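Local coordinates for mandelate racemase/muconate lactonizing protein (PDB 3VC5) that probably dehydrates D-glucarate to 5-dehydro-4-deoxy-D-glucarate, as a magnesium-dependent member of the enolase superfamily, at residues I200-I208 with L382-P390. Sequence-based numbering, arbitrary orientation.
Sequences IGEYGFRSI and LRFVDGAVP
Gly387 N donates to Tyr203 O over 2.9 Å; the donor lies in the carbonyl plane on a lone pair, but the N-H...O angle of 131° shows a bent bond. It ties the end of helix 189-203 to the type I' turn Val385-Ala388, which leads into strand 388-390, paired antiparallel with strand 161-169 of the barrel. Two glycines permit this approach: both have positive phi, and a CB on Gly204 would collide with Asp386 CA and Gly387 N, while one on Gly387 would strike Gly204 O. A water accepts from Arg206 N at 2.8 Å and donates weakly to Gly387 O, bridging the backbones a second time.

Beside this seam three rings cluster. Tyr203 meets the face of Phe384 edge-on, planes at 86°, its CD1 3.7 Å from Phe384 CG. Phe205 makes an offset edge-to-face pair with the same ring, CE1 3.9 Å from Phe384 CD1. Phe384 CG stands anti to its carbonyl carbon (chi1 -69°), which sets the ring between these edges and Val389 CG2, packed on one face. A serine here would probably cost both aromatic edges their partner and open a gap above Val389. Arg206 runs extended alongside Asp386, yet Arg206 NH2 stays 4.3 Å from Asp386 OD2, which lies well off the guanidinium plane where no N-H aims at it. Backbone packing and the aromatic cluster therefore likely dominate, with charge attraction probably secondary.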
ATOM      1  N   ILE A 200     -20.147   6.336 -27.662  1.00 28.58           N
ATOM      2  CA  ILE A 200     -19.243   7.481 -27.674  1.00 27.24           C
ATOM      3  C   ILE A 200     -20.022   8.780 -27.835  1.00 29.16           C
ATOM      4  O   ILE A 200     -19.712   9.783 -27.187  1.00 30.75           O
ATOM      5  CB  ILE A 200     -18.120   7.316 -28.730  1.00 26.55           C
ATOM      6  CG1 ILE A 200     -17.140   6.224 -28.268  1.00 31.70           C
ATOM      7  CG2 ILE A 200     -17.359   8.636 -28.958  1.00 33.48           C
ATOM      8  CD1 ILE A 200     -16.256   5.672 -29.395  1.00 32.73           C
ATOM      9  N   GLY A 201     -21.078   8.742 -28.640  1.00 29.01           N
ATOM     10  CA  GLY A 201     -21.916   9.939 -28.828  1.00 29.85           C
ATOM     11  C   GLY A 201     -22.538  10.368 -27.510  1.00 32.96           C
ATOM     12  O   GLY A 201     -22.595  11.557 -27.206  1.00 35.61           O
ATOM     13  N   GLU A 202     -22.990   9.392 -26.722  1.00 28.82           N
ATOM     14  CA  GLU A 202     -23.680   9.671 -25.461  1.00 27.41           C
ATOM     15  C   GLU A 202     -22.763  10.036 -24.308  1.00 30.08           C
ATOM     16  O   GLU A 202     -23.074  10.948 -23.531  1.00 30.64           O
ATOM     17  CB  GLU A 202     -24.613   8.511 -25.077  1.00 29.67           C
ATOM     18  CG  GLU A 202     -25.726   8.281 -26.118  1.00 31.75           C
ATOM     19  CD  GLU A 202     -26.649   7.097 -25.824  1.00 32.16           C
ATOM     20  OE1 GLU A 202     -26.436   6.403 -24.809  1.00 41.08           O
ATOM     21  OE2 GLU A 202     -27.607   6.876 -26.618  1.00 35.33           O
ATOM     22  N   TYR A 203     -21.646   9.321 -24.178  1.00 27.10           N
ATOM     23  CA  TYR A 203     -20.800   9.442 -22.988  1.00 25.61           C
ATOM     24  C   TYR A 203     -19.457  10.157 -23.243  1.00 26.58           C
ATOM     25  O   TYR A 203     -18.822  10.642 -22.300  1.00 26.93           O
ATOM     26  CB  TYR A 203     -20.534   8.046 -22.386  1.00 23.88           C
ATOM     27  CG  TYR A 203     -21.774   7.394 -21.792  1.00 23.86           C
ATOM     28  CD1 TYR A 203     -22.089   7.569 -20.427  1.00 25.27           C
ATOM     29  CD2 TYR A 203     -22.679   6.669 -22.592  1.00 27.78           C
ATOM     30  CE1 TYR A 203     -23.238   7.013 -19.873  1.00 25.31           C
ATOM     31  CE2 TYR A 203     -23.866   6.111 -22.035  1.00 26.15           C
ATOM     32  CZ  TYR A 203     -24.127   6.300 -20.672  1.00 24.77           C
ATOM     33  OH  TYR A 203     -25.267   5.763 -20.101  1.00 27.44           O
ATOM     34  N   GLY A 204     -19.007  10.169 -24.499  1.00 26.79           N
ATOM     35  CA  GLY A 204     -17.747  10.840 -24.859  1.00 28.97           C
ATOM     36  C   GLY A 204     -16.479  10.022 -24.604  1.00 24.91           C
ATOM     37  O   GLY A 204     -15.370  10.575 -24.536  1.00 27.59           O
ATOM     38  N   PHE A 205     -16.637   8.708 -24.453  1.00 28.76           N
ATOM     39  CA  PHE A 205     -15.498   7.816 -24.174  1.00 27.02           C
ATOM     40  C   PHE A 205     -14.364   8.046 -25.167  1.00 28.65           C
ATOM     41  O   PHE A 205     -14.599   8.180 -26.375  1.00 29.46           O
ATOM     42  CB  PHE A 205     -15.935   6.347 -24.271  1.00 26.00           C
ATOM     43  CG  PHE A 205     -16.988   5.955 -23.264  1.00 24.37           C
ATOM     44  CD1 PHE A 205     -16.794   6.212 -21.894  1.00 26.47           C
ATOM     45  CD2 PHE A 205     -18.196   5.376 -23.674  1.00 26.14           C
ATOM     46  CE1 PHE A 205     -17.770   5.859 -20.943  1.00 24.09           C
ATOM     47  CE2 PHE A 205     -19.174   4.992 -22.722  1.00 26.87           C
ATOM     48  CZ  PHE A 205     -18.957   5.235 -21.350  1.00 24.18           C
ATOM     49  N   ARG A 206     -13.136   8.078 -24.657  1.00 27.99           N
ATOM     50  CA  ARG A 206     -11.952   8.313 -25.486  1.00 30.23           C
ATOM     51  C   ARG A 206     -11.040   7.078 -25.605  1.00 30.24           C
ATOM     52  O   ARG A 206      -9.906   7.177 -26.114  1.00 31.79           O
ATOM     53  CB  ARG A 206     -11.173   9.532 -24.949  1.00 28.99           C
ATOM     54  CG  ARG A 206     -11.986  10.853 -25.013  1.00 33.09           C
ATOM     55  CD  ARG A 206     -11.215  12.001 -24.419  1.00 44.43           C
ATOM     56  NE  ARG A 206     -11.852  13.284 -24.698  1.00 66.58           N
ATOM     57  CZ  ARG A 206     -11.311  14.462 -24.396  1.00 79.13           C
ATOM     58  NH1 ARG A 206     -10.127  14.511 -23.802  1.00 82.77           N
ATOM     59  NH2 ARG A 206     -11.949  15.589 -24.685  1.00 78.70           N
ATOM     60  N   SER A 207     -11.533   5.938 -25.117  1.00 30.25           N
ATOM     61  CA  SER A 207     -10.871   4.638 -25.174  1.00 29.63           C
ATOM     62  C   SER A 207     -11.997   3.647 -25.459  1.00 29.34           C
ATOM     63  O   SER A 207     -13.157   3.883 -25.068  1.00 28.49           O
ATOM     64  CB  SER A 207     -10.235   4.263 -23.812  1.00 30.29           C
ATOM     65  OG  SER A 207      -8.979   4.873 -23.627  1.00 40.64           O
ATOM     66  N   ILE A 208     -11.665   2.545 -26.124  1.00 29.00           N
ATOM     67  CA  ILE A 208     -12.646   1.532 -26.528  1.00 24.38           C
ATOM     68  C   ILE A 208     -12.157   0.140 -26.166  1.00 24.79           C
ATOM     69  O   ILE A 208     -10.990  -0.177 -26.407  1.00 28.02           O
ATOM     70  CB  ILE A 208     -12.876   1.583 -28.052  1.00 26.39           C
ATOM     71  CG1 ILE A 208     -13.497   2.933 -28.455  1.00 29.54           C
ATOM     72  CG2 ILE A 208     -13.774   0.450 -28.489  1.00 29.96           C
ATOM     73  CD1 ILE A 208     -13.514   3.125 -29.988  1.00 31.50           C
ATOM     74  N   LEU A 382     -23.012  11.880 -10.300  1.00 35.04           N
ATOM     75  CA  LEU A 382     -22.117  11.179 -11.194  1.00 32.20           C
ATOM     76  C   LEU A 382     -22.586  11.434 -12.609  1.00 35.95           C
ATOM     77  O   LEU A 382     -23.716  11.097 -12.963  1.00 40.97           O
ATOM     78  CB  LEU A 382     -22.145   9.673 -10.914  1.00 33.82           C
ATOM     79  CG  LEU A 382     -21.773   9.246  -9.494  1.00 31.44           C
ATOM     80  CD1 LEU A 382     -22.251   7.809  -9.199  1.00 33.64           C
ATOM     81  CD2 LEU A 382     -20.269   9.358  -9.260  1.00 33.66           C
ATOM     82  N   ARG A 383     -21.728  12.055 -13.403  1.00 31.34           N
ATOM     83  CA  ARG A 383     -22.025  12.301 -14.814  1.00 32.09           C
ATOM     84  C   ARG A 383     -20.769  12.013 -15.600  1.00 31.66           C
ATOM     85  O   ARG A 383     -19.660  12.059 -15.050  1.00 36.80           O
ATOM     86  CB  ARG A 383     -22.467  13.746 -15.023  1.00 40.24           C
ATOM     87  CG  ARG A 383     -21.562  14.739 -14.355  1.00 52.17           C
ATOM     88  CD  ARG A 383     -22.247  16.091 -14.158  1.00 71.17           C
ATOM     89  NE  ARG A 383     -21.335  17.017 -13.494  1.00 79.59           N
ATOM     90  CZ  ARG A 383     -20.593  17.915 -14.132  1.00 90.04           C
ATOM     91  NH1 ARG A 383     -20.674  18.030 -15.452  1.00 91.43           N
ATOM     92  NH2 ARG A 383     -19.781  18.708 -13.448  1.00 94.98           N
ATOM     93  N   PHE A 384     -20.933  11.668 -16.872  1.00 28.52           N
ATOM     94  CA  PHE A 384     -19.796  11.523 -17.776  1.00 28.46           C
ATOM     95  C   PHE A 384     -19.665  12.777 -18.625  1.00 27.55           C
ATOM     96  O   PHE A 384     -20.635  13.206 -19.277  1.00 32.54           O
ATOM     97  CB  PHE A 384     -19.952  10.293 -18.668  1.00 28.56           C
ATOM     98  CG  PHE A 384     -19.832   8.996 -17.921  1.00 24.79           C
ATOM     99  CD1 PHE A 384     -18.674   8.251 -17.987  1.00 27.87           C
ATOM    100  CD2 PHE A 384     -20.865   8.559 -17.107  1.00 29.12           C
ATOM    101  CE1 PHE A 384     -18.554   7.059 -17.279  1.00 27.18           C
ATOM    102  CE2 PHE A 384     -20.784   7.366 -16.416  1.00 27.05           C
ATOM    103  CZ  PHE A 384     -19.608   6.619 -16.470  1.00 26.74           C
ATOM    104  N   VAL A 385     -18.468  13.350 -18.625  1.00 29.15           N
ATOM    105  CA  VAL A 385     -18.165  14.542 -19.404  1.00 29.86           C
ATOM    106  C   VAL A 385     -16.927  14.210 -20.226  1.00 29.51           C
ATOM    107  O   VAL A 385     -15.851  13.941 -19.663  1.00 29.38           O
ATOM    108  CB  VAL A 385     -17.846  15.744 -18.497  1.00 32.34           C
ATOM    109  CG1 VAL A 385     -17.412  16.959 -19.339  1.00 33.85           C
ATOM    110  CG2 VAL A 385     -19.053  16.091 -17.585  1.00 36.83           C
ATOM    111  N   ASP A 386     -17.082  14.164 -21.543  1.00 29.21           N
ATOM    112  CA  ASP A 386     -15.961  13.829 -22.414  1.00 29.97           C
ATOM    113  C   ASP A 386     -15.319  12.500 -21.992  1.00 29.71           C
ATOM    114  O   ASP A 386     -14.080  12.379 -21.969  1.00 29.96           O
ATOM    115  CB  ASP A 386     -14.913  14.946 -22.380  1.00 33.86           C
ATOM    116  CG  ASP A 386     -15.475  16.284 -22.833  1.00 37.03           C
ATOM    117  OD1 ASP A 386     -16.337  16.291 -23.744  1.00 41.64           O
ATOM    118  OD2 ASP A 386     -15.052  17.327 -22.273  1.00 49.02           O
ATOM    119  N   GLY A 387     -16.161  11.520 -21.659  1.00 27.85           N
ATOM    120  CA  GLY A 387     -15.709  10.158 -21.365  1.00 27.68           C
ATOM    121  C   GLY A 387     -15.203   9.915 -19.959  1.00 27.26           C
ATOM    122  O   GLY A 387     -14.798   8.783 -19.623  1.00 27.30           O
ATOM    123  N   ALA A 388     -15.221  10.947 -19.123  1.00 27.17           N
ATOM    124  CA  ALA A 388     -14.647  10.858 -17.783  1.00 27.04           C
ATOM    125  C   ALA A 388     -15.668  11.273 -16.716  1.00 28.90           C
ATOM    126  O   ALA A 388     -16.535  12.114 -16.957  1.00 28.34           O
ATOM    127  CB  ALA A 388     -13.411  11.736 -17.689  1.00 25.78           C
ATOM    128  N   VAL A 389     -15.545  10.700 -15.532  1.00 26.47           N
ATOM    129  CA  VAL A 389     -16.413  11.069 -14.409  1.00 25.27           C
ATOM    130  C   VAL A 389     -15.664  12.018 -13.481  1.00 25.22           C
ATOM    131  O   VAL A 389     -14.650  11.653 -12.866  1.00 26.03           O
ATOM    132  CB  VAL A 389     -16.857   9.825 -13.623  1.00 22.20           C
ATOM    133  CG1 VAL A 389     -17.691  10.230 -12.381  1.00 24.88           C
ATOM    134  CG2 VAL A 389     -17.633   8.869 -14.526  1.00 24.88           C
ATOM    135  N   PRO A 390     -16.133  13.264 -13.389  1.00 27.09           N
ATOM    136  CA  PRO A 390     -15.504  14.150 -12.428  1.00 28.12           C
ATOM    137  C   PRO A 390     -15.670  13.623 -10.988  1.00 28.65           C
ATOM    138  O   PRO A 390     -16.728  13.082 -10.634  1.00 27.85           O
ATOM    139  CB  PRO A 390     -16.263  15.482 -12.636  1.00 27.65           C
ATOM    140  CG  PRO A 390     -16.860  15.401 -14.025  1.00 29.81           C
ATOM    141  CD  PRO A 390     -17.217  13.926 -14.158  1.00 28.80           C
TER
HETATM  142  O   HOH W   1     -12.483   8.150 -21.904  1.00 28.54           O